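Local structure of D-3-phosphoglycerate dehydrogenase-related protein (Vibrio cholerae, 4S1V) at residues S207-L212 with V235-A240. The protein probably catalyses NAD-dependent oxidation or reduction of a D-2-hydroxyacid such as 3-phosphoglycerate, as a member of the D-isomer-specific 2-hydroxyacid dehydrogenase family. Residues are numbered along the deposited sequence; the frame is centred on the assembly and turned at random.
Sequences SLHLRL and VNTSRA
The hydroxyl of S238 joins the main chain of L208 and L210 just past the end of two parallel strands, an example of a side chain continuing the link where backbone pairing stops. S238 OG donates to L208 O at 2.8 Å, approaching from above the carbonyl plane, and accepts from L210 N at 3.2 Å, bridging the two peptides that flank H209. The last direct backbone bond lies just before it: L208 N gives a nearly straight one to V235 O, 3.0 Å away. Beside this bond a water accepts from T237 N (2.8 Å), donates to L208 O and hydrogen-bonds S207 OG; it sits above one face of the H209 imidazole, offset toward its rim. T237 OG1 comes obliquely to the ring, 3.6 Å from H209 CE1. Further out, L212 CB packs on R239 CG at 3.9 Å, the two side chains crossing at about a right angle.

The serine is positioned by N236. With CG anti to the backbone N (chi1 -164°), its OD1 accepts from S238 N in an Asx turn, while ND2 reaches R239 O; L208 CD1 lies against this amide. R239 turns its NH1 back onto S238 O and forms a salt bridge with E56 through NH2. The L210 side chain touches what is probably the GxGxxG-type turn, consistent with a nearby dinucleotide site. The contact lies at the C-terminal ends of strands 205-208 and 233-236, joined through helix 222-226 as a beta-alpha-beta unit of the Rossmann fold.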
# COMPACT_ATOMS: atom_id res chain seq x y z
N SER C 207 5.14 -22.26 18.15
CA SER C 207 6.34 -21.54 18.57
C SER C 207 7.49 -22.49 18.94
O SER C 207 7.30 -23.44 19.70
CB SER C 207 6.03 -20.62 19.75
OG SER C 207 7.02 -19.63 19.90
N LEU C 208 8.67 -22.22 18.39
CA LEU C 208 9.86 -23.03 18.67
C LEU C 208 10.66 -22.48 19.84
O LEU C 208 11.02 -21.29 19.86
CB LEU C 208 10.77 -23.09 17.44
CG LEU C 208 10.21 -23.62 16.12
CD1 LEU C 208 11.30 -23.68 15.06
CD2 LEU C 208 9.57 -25.00 16.29
N HIS C 209 10.95 -23.36 20.81
CA HIS C 209 11.83 -23.01 21.92
C HIS C 209 12.82 -24.11 22.17
O HIS C 209 12.71 -24.86 23.14
CB HIS C 209 11.03 -22.63 23.16
CG HIS C 209 10.05 -21.51 22.89
ND1 HIS C 209 10.40 -20.21 22.93
CD2 HIS C 209 8.71 -21.54 22.50
CE1 HIS C 209 9.34 -19.45 22.60
NE2 HIS C 209 8.30 -20.27 22.34
N LEU C 210 13.79 -24.22 21.26
CA LEU C 210 14.83 -25.24 21.32
C LEU C 210 16.19 -24.60 21.18
O LEU C 210 16.33 -23.57 20.52
CB LEU C 210 14.69 -26.23 20.16
CG LEU C 210 13.43 -27.08 20.06
CD1 LEU C 210 13.50 -27.96 18.82
CD2 LEU C 210 13.26 -27.91 21.33
N ARG C 211 17.19 -25.22 21.81
CA ARG C 211 18.58 -24.88 21.56
C ARG C 211 19.01 -25.52 20.24
O ARG C 211 18.54 -26.61 19.90
CB ARG C 211 19.49 -25.40 22.68
CG ARG C 211 19.41 -24.61 23.97
CD ARG C 211 20.70 -24.73 24.78
NE ARG C 211 21.00 -26.12 25.14
CZ ARG C 211 20.57 -26.73 26.24
NH1 ARG C 211 19.81 -26.09 27.11
NH2 ARG C 211 20.91 -28.00 26.46
N LEU C 212 19.88 -24.84 19.51
CA LEU C 212 20.41 -25.34 18.25
C LEU C 212 21.63 -26.23 18.47
O LEU C 212 22.61 -25.82 19.11
CB LEU C 212 20.76 -24.19 17.30
CG LEU C 212 21.43 -24.54 15.96
CD1 LEU C 212 20.47 -25.27 15.02
CD2 LEU C 212 22.01 -23.30 15.29
N VAL C 235 6.08 -19.38 14.55
CA VAL C 235 6.90 -18.44 15.32
C VAL C 235 8.27 -19.05 15.62
O VAL C 235 8.36 -20.15 16.18
CB VAL C 235 6.22 -18.03 16.64
CG1 VAL C 235 7.00 -16.89 17.30
CG2 VAL C 235 4.78 -17.59 16.40
N ASN C 236 9.33 -18.34 15.25
CA ASN C 236 10.67 -18.76 15.62
C ASN C 236 11.46 -17.64 16.30
O ASN C 236 11.93 -16.71 15.64
CB ASN C 236 11.43 -19.28 14.39
CG ASN C 236 12.67 -20.09 14.75
OD1 ASN C 236 13.00 -20.29 15.93
ND2 ASN C 236 13.35 -20.58 13.72
N THR C 237 11.58 -17.74 17.63
CA THR C 237 12.46 -16.85 18.42
C THR C 237 13.64 -17.64 18.98
O THR C 237 14.27 -17.24 19.97
CB THR C 237 11.71 -16.18 19.59
OG1 THR C 237 11.11 -17.18 20.42
CG2 THR C 237 10.62 -15.23 19.07
N SER C 238 13.93 -18.76 18.35
CA SER C 238 15.05 -19.59 18.77
C SER C 238 16.28 -19.47 17.88
O SER C 238 17.19 -18.69 18.18
CB SER C 238 14.63 -21.06 18.87
OG SER C 238 13.79 -21.24 20.01
N ARG C 239 16.31 -20.23 16.80
CA ARG C 239 17.40 -20.18 15.82
C ARG C 239 16.83 -20.61 14.48
O ARG C 239 16.10 -21.59 14.41
CB ARG C 239 18.62 -21.04 16.19
CG ARG C 239 19.39 -20.59 17.44
CD ARG C 239 20.13 -19.27 17.23
NE ARG C 239 20.95 -18.89 18.39
CZ ARG C 239 20.55 -18.11 19.39
NH1 ARG C 239 19.33 -17.59 19.41
NH2 ARG C 239 21.38 -17.83 20.38
N ALA C 240 17.15 -19.85 13.43
CA ALA C 240 16.64 -20.13 12.09
C ALA C 240 17.05 -21.52 11.60
O ALA C 240 16.26 -22.19 10.93
CB ALA C 240 17.11 -19.06 11.11
O HOH W 1 9.68 -19.14 19.15